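Local coordinates for succinoglycan biosynthesis protein (PDB 2QGM) that is of uncertain function but probably acts as a hydrolase related to the erythromycin esterases, at residues S36-I41 / N375-K380. Residues are numbered along the deposited sequence; the frame is centred on the assembly and turned at random.
Sequences SVQKNI and NYTLGK
Within the two segments, Thr377 is the one residue of 375-380 that meets 36-41, and it does so with both branches: OG1 faces Gln38 and CG2 faces Ile41. The packed half is the apolar one. Here CD1, the far end of the Ile41 side chain, comes to 4.2 Å from CG2 of Thr377, and both residues are buried. The extended end of the isoleucine (chi2 -178°) carries that methyl forward, although the side chain does not leave its backbone heading for the partner helix.

On the looser, solvent-exposed side, the Gln38 side chain crosses that of Thr377 at about a right angle. NE2 of Gln38 stops 3.7 Å from OG1 of Thr377, and no hydrogen bond joins the two segments. With chi1 at -63°, OG1 sits beside its own backbone N and makes a weak hydrogen bond to the carbonyl oxygen of Ser373, one turn back. Away from the interface, the Asn40 side chain bonds back to the chain at Ser36, ND2 lying 3.1 Å from Ser36 O.

This side-chain contact joins the N-terminal helix 37-48 to helix 374-380, about 29 Å from the chain's centre. The segments bury just 92 Å²; Val42 and Ile45 also pack on Thr377. Helix 395-402 adds Gln396 against Ile41 and Trp400 against Thr377 and Leu378, while helix 374-380 rests on strand 336-344 of the mixed sheet.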
loop_
_atom_site.group_PDB
_atom_site.type_symbol
_atom_site.label_atom_id
_atom_site.label_comp_id
_atom_site.label_asym_id
_atom_site.label_seq_id
_atom_site.Cartn_x
_atom_site.Cartn_y
_atom_site.Cartn_z
ATOM N N SER A 36 -1.502 3.504 -38.087
ATOM C CA SER A 36 -1.504 4.955 -37.874
ATOM C C SER A 36 -1.663 5.297 -36.388
ATOM O O SER A 36 -2.270 6.300 -36.023
ATOM C CB SER A 36 -2.630 5.593 -38.694
ATOM O OG SER A 36 -2.627 5.109 -40.028
ATOM N N VAL A 37 -1.097 4.429 -35.555
ATOM C CA VAL A 37 -1.105 4.519 -34.096
ATOM C C VAL A 37 -1.605 5.799 -33.403
ATOM O O VAL A 37 -2.755 6.213 -33.571
ATOM C CB VAL A 37 0.307 4.212 -33.551
ATOM C CG1 VAL A 37 0.210 3.400 -32.273
ATOM C CG2 VAL A 37 1.124 3.479 -34.605
ATOM N N GLN A 38 -0.712 6.387 -32.608
ATOM C CA GLN A 38 -0.936 7.589 -31.800
ATOM C C GLN A 38 -2.277 8.314 -31.847
ATOM O O GLN A 38 -3.072 8.199 -30.914
ATOM C CB GLN A 38 0.194 8.594 -32.047
ATOM C CG GLN A 38 1.572 8.066 -31.662
ATOM C CD GLN A 38 1.500 6.961 -30.616
ATOM O OE1 GLN A 38 1.390 5.783 -30.952
ATOM N NE2 GLN A 38 1.540 7.342 -29.343
ATOM N N LYS A 39 -2.521 9.072 -32.911
ATOM C CA LYS A 39 -3.764 9.828 -33.036
ATOM C C LYS A 39 -5.011 8.983 -32.777
ATOM O O LYS A 39 -5.849 9.336 -31.943
ATOM C CB LYS A 39 -3.847 10.470 -34.425
ATOM C CG LYS A 39 -4.983 11.474 -34.588
ATOM C CD LYS A 39 -4.843 12.265 -35.887
ATOM C CE LYS A 39 -6.000 13.239 -36.080
ATOM N NZ LYS A 39 -7.308 12.530 -36.157
ATOM N N ASN A 40 -5.123 7.864 -33.483
ATOM C CA ASN A 40 -6.275 6.979 -33.345
ATOM C C ASN A 40 -6.373 6.296 -31.980
ATOM O O ASN A 40 -7.466 6.177 -31.418
ATOM C CB ASN A 40 -6.252 5.919 -34.451
ATOM C CG ASN A 40 -6.392 6.520 -35.843
ATOM O OD1 ASN A 40 -7.432 7.077 -36.189
ATOM N ND2 ASN A 40 -5.338 6.411 -36.645
ATOM N N ILE A 41 -5.246 5.841 -31.442
ATOM C CA ILE A 41 -5.278 5.181 -30.144
ATOM C C ILE A 41 -5.612 6.177 -29.037
ATOM O O ILE A 41 -6.301 5.830 -28.079
ATOM C CB ILE A 41 -3.937 4.466 -29.824
ATOM C CG1 ILE A 41 -2.791 5.477 -29.799
ATOM C CG2 ILE A 41 -3.676 3.364 -30.852
ATOM C CD1 ILE A 41 -1.437 4.845 -29.529
ATOM N N ASN A 375 2.515 6.060 -20.208
ATOM C CA ASN A 375 2.421 7.364 -19.562
ATOM C C ASN A 375 2.347 8.557 -20.498
ATOM O O ASN A 375 1.526 9.452 -20.306
ATOM C CB ASN A 375 3.592 7.531 -18.601
ATOM C CG ASN A 375 3.575 6.496 -17.499
ATOM O OD1 ASN A 375 2.984 6.707 -16.437
ATOM N ND2 ASN A 375 4.202 5.357 -17.754
ATOM N N TYR A 376 3.201 8.589 -21.509
ATOM C CA TYR A 376 3.159 9.716 -22.417
ATOM C C TYR A 376 1.961 9.673 -23.344
ATOM O O TYR A 376 1.450 10.716 -23.745
ATOM C CB TYR A 376 4.487 9.829 -23.167
ATOM C CG TYR A 376 5.422 10.752 -22.416
ATOM C CD1 TYR A 376 5.323 12.133 -22.568
ATOM C CD2 TYR A 376 6.313 10.260 -21.463
ATOM C CE1 TYR A 376 6.074 13.006 -21.785
ATOM C CE2 TYR A 376 7.071 11.123 -20.672
ATOM C CZ TYR A 376 6.942 12.495 -20.837
ATOM O OH TYR A 376 7.646 13.360 -20.033
ATOM N N THR A 377 1.492 8.471 -23.661
ATOM C CA THR A 377 0.318 8.337 -24.517
ATOM C C THR A 377 -0.895 8.825 -23.726
ATOM O O THR A 377 -1.780 9.486 -24.263
ATOM C CB THR A 377 0.086 6.867 -24.949
ATOM O OG1 THR A 377 1.193 6.413 -25.740
ATOM C CG2 THR A 377 -1.190 6.751 -25.770
ATOM N N LEU A 378 -0.922 8.506 -22.435
ATOM C CA LEU A 378 -2.023 8.927 -21.576
ATOM C C LEU A 378 -2.045 10.449 -21.463
ATOM O O LEU A 378 -3.109 11.059 -21.323
ATOM C CB LEU A 378 -1.880 8.305 -20.183
ATOM C CG LEU A 378 -2.161 6.802 -20.049
ATOM C CD1 LEU A 378 -1.790 6.335 -18.636
ATOM C CD2 LEU A 378 -3.633 6.527 -20.333
ATOM N N GLY A 379 -0.860 11.055 -21.528
ATOM C CA GLY A 379 -0.753 12.500 -21.430
ATOM C C GLY A 379 -1.336 13.206 -22.639
ATOM O O GLY A 379 -1.689 14.384 -22.566
ATOM N N LYS A 380 -1.441 12.476 -23.746
ATOM C CA LYS A 380 -1.979 13.008 -25.000
ATOM C C LYS A 380 -3.498 13.144 -24.942
ATOM O O LYS A 380 -4.077 14.012 -25.601
ATOM C CB LYS A 380 -1.601 12.090 -26.167
ATOM C CG LYS A 380 -0.105 12.022 -26.448
ATOM C CD LYS A 380 0.443 13.337 -26.981
ATOM C CE LYS A 380 1.926 13.214 -27.309
ATOM N NZ LYS A 380 2.528 14.490 -27.783
#